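Local coordinates for lytic chitin monooxygenase (Enterococcus faecalis, PDB 4A02), which cleaves the glycosidic bonds of crystalline alpha- and beta-chitin oxidatively, using a copper centre, and works in synergy with a chitinase, at residues A[60-64]-A[100-106]; A[91-97]-A[111-117]; A[140-146]-A[158-164]. One frame throughout, in Å; residues are numbered along the deposited sequence.

Contact 1. Residues A[60-64]-A[100-106]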
loop_
_atom_site.group_PDB
_atom_site.type_symbol
_atom_site.label_atom_id
_atom_site.label_comp_id
_atom_site.label_asym_id
_atom_site.label_seq_id
_atom_site.Cartn_x
_atom_site.Cartn_y
_atom_site.Cartn_z
ATOM N N GLU A 60 5.399 -5.733 -11.062
ATOM C CA GLU A 60 5.182 -7.072 -11.587
ATOM C C GLU A 60 3.963 -7.664 -10.878
ATOM O O GLU A 60 3.648 -7.336 -9.745
ATOM C CB GLU A 60 6.460 -7.902 -11.389
ATOM C CG GLU A 60 7.568 -7.334 -12.271
ATOM C CD GLU A 60 8.923 -7.969 -12.136
ATOM O OE1 GLU A 60 9.011 -9.099 -11.607
ATOM O OE2 GLU A 60 9.897 -7.327 -12.615
ATOM N N GLN A 61 3.250 -8.538 -11.595
ATOM C CA GLN A 61 1.978 -9.032 -11.067
ATOM C C GLN A 61 1.685 -10.412 -11.647
ATOM O O GLN A 61 1.378 -10.555 -12.834
ATOM C CB GLN A 61 0.852 -8.044 -11.391
ATOM C CG GLN A 61 -0.456 -8.341 -10.689
ATOM C CD GLN A 61 -0.319 -8.454 -9.191
ATOM O OE1 GLN A 61 0.019 -7.467 -8.525
ATOM N NE2 GLN A 61 -0.590 -9.626 -8.626
ATOM N N THR A 62 1.825 -11.418 -10.794
ATOM C CA THR A 62 1.390 -12.776 -11.077
ATOM C C THR A 62 0.709 -13.286 -9.823
ATOM O O THR A 62 0.866 -12.730 -8.737
ATOM C CB THR A 62 2.520 -13.754 -11.489
ATOM O OG1 THR A 62 3.177 -14.132 -10.292
ATOM C CG2 THR A 62 3.509 -13.130 -12.442
ATOM N N ALA A 63 0.005 -14.414 -9.960
ATOM C CA ALA A 63 -0.657 -14.987 -8.797
ATOM C C ALA A 63 0.296 -15.485 -7.742
ATOM O O ALA A 63 -0.123 -15.637 -6.574
ATOM C CB ALA A 63 -1.540 -16.169 -9.271
ATOM N N THR A 64 1.525 -15.760 -8.053
ATOM C CA THR A 64 2.501 -16.317 -7.137
ATOM C C THR A 64 3.672 -15.369 -6.831
ATOM O O THR A 64 4.554 -15.747 -6.052
ATOM C CB THR A 64 3.040 -17.652 -7.624
ATOM O OG1 THR A 64 3.657 -17.494 -8.870
ATOM C CG2 THR A 64 1.872 -18.648 -7.739
ATOM N N TRP A 100 -10.705 -9.468 -9.933
ATOM C CA TRP A 100 -9.573 -8.825 -10.518
ATOM C C TRP A 100 -8.556 -9.883 -10.956
ATOM O O TRP A 100 -8.480 -10.972 -10.407
ATOM C CB TRP A 100 -8.965 -7.804 -9.551
ATOM C CG TRP A 100 -8.155 -8.450 -8.443
ATOM C CD1 TRP A 100 -8.627 -9.099 -7.337
ATOM C CD2 TRP A 100 -6.720 -8.516 -8.377
ATOM N NE1 TRP A 100 -7.583 -9.594 -6.596
ATOM C CE2 TRP A 100 -6.402 -9.217 -7.198
ATOM C CE3 TRP A 100 -5.684 -8.045 -9.181
ATOM C CZ2 TRP A 100 -5.089 -9.460 -6.817
ATOM C CZ3 TRP A 100 -4.376 -8.273 -8.795
ATOM C CH2 TRP A 100 -4.099 -8.968 -7.621
ATOM N N ASN A 101 -7.747 -9.523 -11.955
ATOM C CA ASN A 101 -6.861 -10.519 -12.569
ATOM C C ASN A 101 -5.461 -10.427 -11.937
ATOM O O ASN A 101 -4.755 -9.425 -12.153
ATOM C CB ASN A 101 -6.789 -10.277 -14.079
ATOM C CG ASN A 101 -6.121 -11.414 -14.767
ATOM O OD1 ASN A 101 -5.133 -11.965 -14.293
ATOM N ND2 ASN A 101 -6.617 -11.738 -15.945
ATOM N N PRO A 102 -5.045 -11.427 -11.169
ATOM C CA PRO A 102 -3.789 -11.346 -10.456
ATOM C C PRO A 102 -2.570 -11.560 -11.324
ATOM O O PRO A 102 -1.446 -11.512 -10.825
ATOM C CB PRO A 102 -3.924 -12.458 -9.406
ATOM C CG PRO A 102 -4.735 -13.502 -10.145
ATOM C CD PRO A 102 -5.754 -12.692 -10.879
ATOM N N ASN A 103 -2.772 -11.808 -12.630
ATOM C CA ASN A 103 -1.736 -11.969 -13.615
ATOM C C ASN A 103 -1.643 -10.824 -14.608
ATOM O O ASN A 103 -0.969 -10.972 -15.631
ATOM C CB ASN A 103 -1.889 -13.316 -14.329
ATOM C CG ASN A 103 -1.727 -14.451 -13.358
ATOM O OD1 ASN A 103 -0.653 -14.603 -12.762
ATOM N ND2 ASN A 103 -2.749 -15.293 -13.159
ATOM N N GLN A 104 -2.257 -9.691 -14.318
ATOM C CA GLN A 104 -2.230 -8.554 -15.182
ATOM C C GLN A 104 -1.856 -7.303 -14.371
ATOM O O GLN A 104 -2.080 -7.260 -13.156
ATOM C CB GLN A 104 -3.584 -8.307 -15.847
ATOM C CG GLN A 104 -3.958 -9.365 -16.843
ATOM C CD GLN A 104 -5.289 -9.164 -17.493
ATOM O OE1 GLN A 104 -6.179 -8.414 -17.007
ATOM N NE2 GLN A 104 -5.515 -9.782 -18.620
ATOM N N PRO A 105 -1.353 -6.272 -15.033
ATOM C CA PRO A 105 -0.960 -5.062 -14.312
ATOM C C PRO A 105 -2.145 -4.461 -13.536
ATOM O O PRO A 105 -3.302 -4.469 -13.966
ATOM C CB PRO A 105 -0.484 -4.142 -15.459
ATOM C CG PRO A 105 -0.035 -5.072 -16.524
ATOM C CD PRO A 105 -1.042 -6.202 -16.501
ATOM N N LEU A 106 -1.829 -3.867 -12.384
ATOM C CA LEU A 106 -2.821 -3.252 -11.539
ATOM C C LEU A 106 -3.398 -1.995 -12.171
ATOM O O LEU A 106 -2.704 -1.140 -12.657
ATOM C CB LEU A 106 -2.245 -2.903 -10.174
ATOM C CG LEU A 106 -1.797 -4.069 -9.316
ATOM C CD1 LEU A 106 -1.091 -3.561 -8.056
ATOM C CD2 LEU A 106 -2.938 -5.001 -8.929
#
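Two loops without regular secondary structure can be joined by a few well-placed amides, and residues 60-64 and 100-106 illustrate how. The CA-to-CB bond of E60 points away from the other loop, and its OE1 pairs with R65. Q61, buried, has the largest share of the contact: its NE2 donates to the backbone O of P102 at 3.0 Å, and the same NE2 lies 3.7 Å from CH2 at the edge of the W100 ring. The Q61 amide has further partners beyond the two loops, since NE2 also bonds to the hydroxyl of Y141 and OE1 accepts a weak hydrogen bond from R10. A CA-H...O contact joins N103 CA to Q61 O at 3.5 Å. At T62 the CA atoms come nearest, 4.1 Å from CA of N103. T62 CB lies 3.5 Å from N103 OD1, and its OG1 accepts from T64 N at 3.2 Å, an ST turn. At A63 the backbone N donates to N103 OD1 at 2.9 Å, while CB touches CG of P102 at 4.3 Å. The opposing loop is itself shaped by a type I beta turn from N101 to Q104, within which N101 OD1 accepts from N103 N at 2.9 Å, an Asx turn. Two loops, each shaped by such a turn, are thus tied by a glutamine and an asparagine amide at one end of the beta-sandwich, away from the copper site.

Contact 2. Residues A[91-97]-A[111-117]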
loop_
_atom_site.group_PDB
_atom_site.type_symbol
_atom_site.label_atom_id
_atom_site.label_comp_id
_atom_site.label_asym_id
_atom_site.label_seq_id
_atom_site.Cartn_x
_atom_site.Cartn_y
_atom_site.Cartn_z
ATOM N N TRP A 91 -5.387 10.050 4.666
ATOM C CA TRP A 91 -5.035 8.625 4.515
ATOM C C TRP A 91 -6.182 8.015 3.746
ATOM O O TRP A 91 -7.341 8.067 4.188
ATOM C CB TRP A 91 -4.877 7.934 5.849
ATOM C CG TRP A 91 -4.036 8.636 6.890
ATOM C CD1 TRP A 91 -4.415 9.645 7.759
ATOM C CD2 TRP A 91 -2.657 8.360 7.168
ATOM N NE1 TRP A 91 -3.375 9.991 8.550
ATOM C CE2 TRP A 91 -2.269 9.211 8.202
ATOM C CE3 TRP A 91 -1.735 7.477 6.642
ATOM C CZ2 TRP A 91 -0.974 9.207 8.717
ATOM C CZ3 TRP A 91 -0.464 7.453 7.162
ATOM C CH2 TRP A 91 -0.066 8.304 8.201
ATOM N N ASP A 92 -5.902 7.408 2.590
ATOM C CA ASP A 92 -6.926 6.791 1.763
ATOM C C ASP A 92 -6.602 5.332 1.529
ATOM O O ASP A 92 -5.439 4.962 1.399
ATOM C CB ASP A 92 -7.040 7.483 0.402
ATOM C CG ASP A 92 -7.513 8.913 0.525
ATOM O OD1 ASP A 92 -8.687 9.098 0.868
ATOM O OD2 ASP A 92 -6.722 9.785 0.248
ATOM N N TYR A 93 -7.650 4.506 1.447
ATOM C CA TYR A 93 -7.485 3.074 1.260
ATOM C C TYR A 93 -8.450 2.565 0.223
ATOM O O TYR A 93 -9.641 2.916 0.232
ATOM C CB TYR A 93 -7.700 2.332 2.569
ATOM C CG TYR A 93 -6.723 2.688 3.648
ATOM C CD1 TYR A 93 -6.917 3.796 4.474
ATOM C CD2 TYR A 93 -5.564 1.957 3.847
ATOM C CE1 TYR A 93 -6.006 4.106 5.454
ATOM C CE2 TYR A 93 -4.667 2.279 4.822
ATOM C CZ TYR A 93 -4.880 3.361 5.646
ATOM O OH TYR A 93 -3.925 3.610 6.598
ATOM N N TYR A 94 -7.932 1.692 -0.643
ATOM C CA TYR A 94 -8.654 1.029 -1.717
ATOM C C TYR A 94 -8.418 -0.455 -1.640
ATOM O O TYR A 94 -7.362 -0.871 -1.132
ATOM C CB TYR A 94 -8.159 1.568 -3.079
ATOM C CG TYR A 94 -8.165 3.054 -3.239
ATOM C CD1 TYR A 94 -7.108 3.827 -2.698
ATOM C CD2 TYR A 94 -9.163 3.731 -3.899
ATOM C CE1 TYR A 94 -7.076 5.196 -2.836
ATOM C CE2 TYR A 94 -9.137 5.139 -4.020
ATOM C CZ TYR A 94 -8.061 5.848 -3.456
ATOM O OH TYR A 94 -8.066 7.230 -3.588
ATOM N N ILE A 95 -9.304 -1.284 -2.203
ATOM C CA ILE A 95 -9.056 -2.692 -2.292
ATOM C C ILE A 95 -9.604 -3.220 -3.617
ATOM O O ILE A 95 -10.688 -2.803 -4.071
ATOM C CB ILE A 95 -9.596 -3.483 -1.090
ATOM C CG1 ILE A 95 -9.082 -4.914 -1.077
ATOM C CG2 ILE A 95 -11.108 -3.429 -1.007
ATOM C CD1 ILE A 95 -9.435 -5.662 0.191
ATOM N N THR A 96 -8.892 -4.150 -4.228
ATOM C CA THR A 96 -9.351 -4.800 -5.424
ATOM C C THR A 96 -10.724 -5.419 -5.234
ATOM O O THR A 96 -11.069 -5.894 -4.148
ATOM C CB THR A 96 -8.339 -5.911 -5.850
ATOM O OG1 THR A 96 -7.939 -6.657 -4.707
ATOM C CG2 THR A 96 -7.107 -5.330 -6.492
ATOM N N LYS A 97 -11.498 -5.434 -6.313
ATOM C CA LYS A 97 -12.763 -6.145 -6.407
ATOM C C LYS A 97 -12.519 -7.627 -6.595
ATOM O O LYS A 97 -11.569 -8.048 -7.264
ATOM C CB LYS A 97 -13.566 -5.579 -7.593
ATOM C CG LYS A 97 -13.845 -4.113 -7.473
ATOM C CD LYS A 97 -14.321 -3.516 -8.781
ATOM C CE LYS A 97 -15.700 -3.506 -8.807
ATOM N NZ LYS A 97 -16.373 -2.298 -8.312
ATOM N N PHE A 111 -10.487 -1.459 -8.380
ATOM C CA PHE A 111 -10.522 -1.274 -6.937
ATOM C C PHE A 111 -11.775 -0.500 -6.539
ATOM O O PHE A 111 -12.254 0.342 -7.303
ATOM C CB PHE A 111 -9.315 -0.522 -6.417
ATOM C CG PHE A 111 -7.957 -1.153 -6.552
ATOM C CD1 PHE A 111 -7.363 -1.425 -7.751
ATOM C CD2 PHE A 111 -7.225 -1.441 -5.390
ATOM C CE1 PHE A 111 -6.079 -1.927 -7.840
ATOM C CE2 PHE A 111 -5.941 -1.969 -5.463
ATOM C CZ PHE A 111 -5.373 -2.217 -6.699
ATOM N N ASP A 112 -12.204 -0.731 -5.306
ATOM C CA ASP A 112 -13.157 0.131 -4.611
ATOM C C ASP A 112 -12.411 0.923 -3.556
ATOM O O ASP A 112 -11.552 0.386 -2.853
ATOM C CB ASP A 112 -14.247 -0.681 -3.905
ATOM C CG ASP A 112 -15.161 -1.471 -4.867
ATOM O OD1 ASP A 112 -15.404 -0.981 -5.979
ATOM O OD2 ASP A 112 -15.594 -2.562 -4.479
ATOM N N LYS A 113 -12.815 2.174 -3.359
ATOM C CA LYS A 113 -12.342 2.955 -2.232
ATOM C C LYS A 113 -13.080 2.558 -0.972
ATOM O O LYS A 113 -14.321 2.476 -1.003
ATOM C CB LYS A 113 -12.492 4.467 -2.486
ATOM C CG LYS A 113 -11.754 5.275 -1.445
ATOM C CD LYS A 113 -11.742 6.754 -1.764
ATOM C CE LYS A 113 -10.727 7.466 -0.923
ATOM N NZ LYS A 113 -10.796 8.927 -0.967
ATOM N N ILE A 114 -12.362 2.264 0.087
ATOM C CA ILE A 114 -12.962 1.762 1.327
ATOM C C ILE A 114 -12.735 2.642 2.536
ATOM O O ILE A 114 -13.466 2.438 3.556
ATOM C CB ILE A 114 -12.579 0.290 1.602
ATOM C CG1 ILE A 114 -11.100 0.099 1.780
ATOM C CG2 ILE A 114 -13.182 -0.592 0.514
ATOM C CD1 ILE A 114 -10.716 -1.274 2.304
ATOM N N ALA A 115 -11.839 3.589 2.530
ATOM C CA ALA A 115 -11.670 4.509 3.657
ATOM C C ALA A 115 -10.989 5.775 3.213
ATOM O O ALA A 115 -10.146 5.761 2.317
ATOM C CB ALA A 115 -10.863 3.861 4.799
ATOM N N SER A 116 -11.354 6.850 3.887
ATOM C CA SER A 116 -10.689 8.145 3.734
ATOM C C SER A 116 -10.662 8.785 5.124
ATOM O O SER A 116 -11.732 9.073 5.698
ATOM C CB SER A 116 -11.423 9.064 2.757
ATOM O OG SER A 116 -10.609 10.228 2.474
ATOM N N ILE A 117 -9.512 9.007 5.653
ATOM C CA ILE A 117 -9.324 9.531 6.999
ATOM C C ILE A 117 -8.601 10.872 6.889
ATOM O O ILE A 117 -7.553 11.014 6.292
ATOM C CB ILE A 117 -8.511 8.567 7.822
ATOM C CG1 ILE A 117 -9.214 7.201 7.896
ATOM C CG2 ILE A 117 -8.131 9.083 9.212
ATOM C CD1 ILE A 117 -8.337 6.109 8.475
HETATM O O HOH W 1 -9.963 8.968 -3.789
#
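A classic beta bulge interrupts the antiparallel strands 88-96 and 111-120, neighbours in the immunoglobulin-like beta-sandwich of lytic polysaccharide monooxygenases. At the bulge, I114 N and A115 N both donate to Y93 O, at 2.8 and 3.3 Å, shifting the register by one between Y93 and Y94. Regular hydrogen-bonded pairs flank it, W91 N to I117 O and I95 N to D112 O both 2.9 Å. W91, Y93, I95, D112, A115 and I117 point to one face, where the Y93 hydroxyl bonds to Q130 and W80; I114, pointing sideways at the bulge, brings CG2 to 3.8 Å from I95 CG2. On the other face D92 OD1 receives K113 NZ in a 2.8 Å salt bridge and S116 OG at 2.7 Å, and a water links K113 NZ to Y94 OH. T96 CG2 sits over the F111 ring face, 3.7 Å from its centroid, and K97 NZ reaches D112 OD1 at 2.8 Å. The D92–K113 salt bridge spans the bulge, so charge pairing supplements the ladder where its register slips.

Contact 3. Residues A[140-146]-A[158-164]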
loop_
_atom_site.group_PDB
_atom_site.type_symbol
_atom_site.label_atom_id
_atom_site.label_comp_id
_atom_site.label_asym_id
_atom_site.label_seq_id
_atom_site.Cartn_x
_atom_site.Cartn_y
_atom_site.Cartn_z
ATOM N N GLY A 140 -10.152 -14.417 -1.090
ATOM C CA GLY A 140 -9.005 -14.791 -1.911
ATOM C C GLY A 140 -7.948 -13.695 -1.961
ATOM O O GLY A 140 -7.903 -12.796 -1.138
ATOM N N TYR A 141 -7.048 -13.817 -2.940
ATOM C CA TYR A 141 -5.966 -12.868 -3.106
ATOM C C TYR A 141 -6.510 -11.510 -3.487
ATOM O O TYR A 141 -7.248 -11.408 -4.502
ATOM C CB TYR A 141 -5.004 -13.378 -4.160
ATOM C CG TYR A 141 -3.840 -12.478 -4.523
ATOM C CD1 TYR A 141 -3.308 -11.547 -3.639
ATOM C CD2 TYR A 141 -3.269 -12.578 -5.784
ATOM C CE1 TYR A 141 -2.256 -10.728 -3.995
ATOM C CE2 TYR A 141 -2.187 -11.805 -6.136
ATOM C CZ TYR A 141 -1.678 -10.872 -5.259
ATOM O OH TYR A 141 -0.574 -10.126 -5.617
ATOM N N HIS A 142 -6.138 -10.470 -2.748
ATOM C CA HIS A 142 -6.502 -9.100 -2.992
ATOM C C HIS A 142 -5.306 -8.208 -2.746
ATOM O O HIS A 142 -4.341 -8.581 -2.080
ATOM C CB HIS A 142 -7.679 -8.668 -2.078
ATOM C CG HIS A 142 -8.981 -9.211 -2.616
ATOM N ND1 HIS A 142 -9.538 -8.599 -3.728
ATOM C CD2 HIS A 142 -9.707 -10.307 -2.290
ATOM C CE1 HIS A 142 -10.597 -9.302 -4.003
ATOM N NE2 HIS A 142 -10.739 -10.332 -3.180
ATOM N N VAL A 143 -5.393 -6.985 -3.313
ATOM C CA VAL A 143 -4.426 -5.940 -3.059
ATOM C C VAL A 143 -5.148 -4.781 -2.417
ATOM O O VAL A 143 -6.119 -4.255 -2.963
ATOM C CB VAL A 143 -3.677 -5.519 -4.340
ATOM C CG1 VAL A 143 -2.730 -4.349 -4.068
ATOM C CG2 VAL A 143 -2.908 -6.692 -4.926
ATOM N N ILE A 144 -4.653 -4.365 -1.245
ATOM C CA ILE A 144 -5.034 -3.113 -0.612
ATOM C C ILE A 144 -4.045 -2.059 -1.060
ATOM O O ILE A 144 -2.848 -2.289 -1.084
ATOM C CB ILE A 144 -5.059 -3.252 0.920
ATOM C CG1 ILE A 144 -6.059 -4.308 1.379
ATOM C CG2 ILE A 144 -5.295 -1.912 1.598
ATOM C CD1 ILE A 144 -5.897 -4.711 2.813
ATOM N N TYR A 145 -4.557 -0.872 -1.416
ATOM C CA TYR A 145 -3.719 0.239 -1.827
ATOM C C TYR A 145 -3.930 1.367 -0.816
ATOM O O TYR A 145 -5.032 1.869 -0.683
ATOM C CB TYR A 145 -4.041 0.703 -3.216
ATOM C CG TYR A 145 -3.003 1.527 -3.915
ATOM C CD1 TYR A 145 -1.697 1.083 -4.011
ATOM C CD2 TYR A 145 -3.344 2.709 -4.556
ATOM C CE1 TYR A 145 -0.724 1.832 -4.701
ATOM C CE2 TYR A 145 -2.398 3.421 -5.294
ATOM C CZ TYR A 145 -1.099 2.978 -5.364
ATOM O OH TYR A 145 -0.212 3.685 -6.119
ATOM N N ALA A 146 -2.873 1.685 -0.090
ATOM C CA ALA A 146 -2.903 2.656 1.004
ATOM C C ALA A 146 -2.112 3.883 0.579
ATOM O O ALA A 146 -1.006 3.764 0.070
ATOM C CB ALA A 146 -2.297 2.031 2.236
ATOM N N TYR A 158 2.663 5.799 -1.446
ATOM C CA TYR A 158 1.754 4.804 -1.992
ATOM C C TYR A 158 2.232 3.415 -1.645
ATOM O O TYR A 158 3.382 3.063 -1.897
ATOM C CB TYR A 158 1.701 4.961 -3.516
ATOM C CG TYR A 158 1.073 6.265 -4.007
ATOM C CD1 TYR A 158 1.819 7.414 -4.178
ATOM C CD2 TYR A 158 -0.301 6.309 -4.305
ATOM C CE1 TYR A 158 1.216 8.585 -4.629
ATOM C CE2 TYR A 158 -0.887 7.453 -4.777
ATOM C CZ TYR A 158 -0.119 8.602 -4.942
ATOM O OH TYR A 158 -0.773 9.728 -5.410
ATOM N N GLN A 159 1.328 2.624 -1.055
ATOM C CA GLN A 159 1.676 1.310 -0.498
ATOM C C GLN A 159 0.674 0.249 -0.939
ATOM O O GLN A 159 -0.426 0.138 -0.411
ATOM C CB GLN A 159 1.717 1.408 1.024
ATOM C CG GLN A 159 2.881 2.243 1.519
ATOM C CD GLN A 159 4.178 1.454 1.482
ATOM O OE1 GLN A 159 4.298 0.464 2.208
ATOM N NE2 GLN A 159 5.140 1.867 0.689
ATOM N N ALA A 160 1.112 -0.578 -1.904
ATOM C CA ALA A 160 0.386 -1.795 -2.241
ATOM C C ALA A 160 0.672 -2.880 -1.215
ATOM O O ALA A 160 1.830 -3.084 -0.828
ATOM C CB ALA A 160 0.819 -2.273 -3.629
ATOM N N ILE A 161 -0.381 -3.577 -0.805
ATOM C CA ILE A 161 -0.327 -4.604 0.253
ATOM C C ILE A 161 -1.057 -5.828 -0.252
ATOM O O ILE A 161 -2.240 -5.756 -0.610
ATOM C CB ILE A 161 -1.012 -4.062 1.519
ATOM C CG1 ILE A 161 -0.407 -2.743 2.026
ATOM C CG2 ILE A 161 -1.021 -5.120 2.622
ATOM C CD1 ILE A 161 -1.415 -1.802 2.541
ATOM N N ASP A 162 -0.368 -6.966 -0.326
ATOM C CA ASP A 162 -0.946 -8.220 -0.786
ATOM C C ASP A 162 -1.553 -8.989 0.390
ATOM O O ASP A 162 -0.854 -9.229 1.388
ATOM C CB ASP A 162 0.148 -9.072 -1.430
ATOM C CG ASP A 162 0.766 -8.403 -2.628
ATOM O OD1 ASP A 162 0.082 -8.391 -3.699
ATOM O OD2 ASP A 162 1.900 -7.890 -2.521
ATOM N N VAL A 163 -2.816 -9.386 0.252
ATOM C CA VAL A 163 -3.492 -10.130 1.297
ATOM C C VAL A 163 -4.227 -11.315 0.676
ATOM O O VAL A 163 -4.550 -11.340 -0.508
ATOM C CB VAL A 163 -4.458 -9.247 2.108
ATOM C CG1 VAL A 163 -3.689 -8.165 2.827
ATOM C CG2 VAL A 163 -5.571 -8.657 1.244
ATOM N N ASN A 164 -4.499 -12.302 1.531
ATOM C CA ASN A 164 -5.341 -13.447 1.206
ATOM C C ASN A 164 -6.508 -13.412 2.165
ATOM O O ASN A 164 -6.295 -13.557 3.372
ATOM C CB ASN A 164 -4.554 -14.747 1.308
ATOM C CG ASN A 164 -5.477 -15.924 1.063
ATOM O OD1 ASN A 164 -6.139 -16.002 0.036
ATOM N ND2 ASN A 164 -5.573 -16.784 2.052
#
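In an ideal antiparallel ladder every inward-facing amide and carbonyl finds its mate, and residues 142-146 and 159-163 achieve it. Three hydrogen-bonded pairs close both ways: H142 N to V163 O and V163 N to H142 O at 2.9 Å; I144 N to I161 O and A146 N to Q159 O at 2.9 Å, returned by I161 N to I144 O and Q159 N to A146 O at 2.8 Å. Y141 OH donates to D162 OD1 at 2.7 Å and accepts from Q61 NE2, while D162 OD2 forms a salt bridge with R10. Other polar ends are satisfied elsewhere: H142 ND1 by T96 OG1, H142 NE2 by N98, Y145 OH by L47 O, Y158 OH by P38 O, Q159 OE1 by S9 OG and V4 N, and N164 ND2 by N70 OD1. I144, A146 and I161 form an apolar row, with I144 CG2 4.0 Å from I161 CD1. It faces strands 2-6 and 74-82 of the opposing sheet, while strand 88-96 pairs with the other edge of 142-150.

Overall arrangement
Contacts 2 and 3 lie in one sheet, in which strands 88-96 and 142-150 are neighbours. Their centres are about 10 Å apart, with Y94 O 2.8 Å from Y145 N and T96 OG1 2.7 Å from H142 ND1. Contact 1, its centre about 11 Å from that of contact 3, covers one end of the hairpin of contact 3: W100 NE1 approaches Y141 O at 2.8 Å and P102 CB packs on Y141 CD2 at 3.7 Å. Contacts 1 and 2, centres about 19 Å apart, have segments that adjoin in sequence but do not otherwise touch. Of the copper-binding histidines, the H86 side chain is about 9 Å from that of W91 and the H1 side chain about 9 Å from that of Q159.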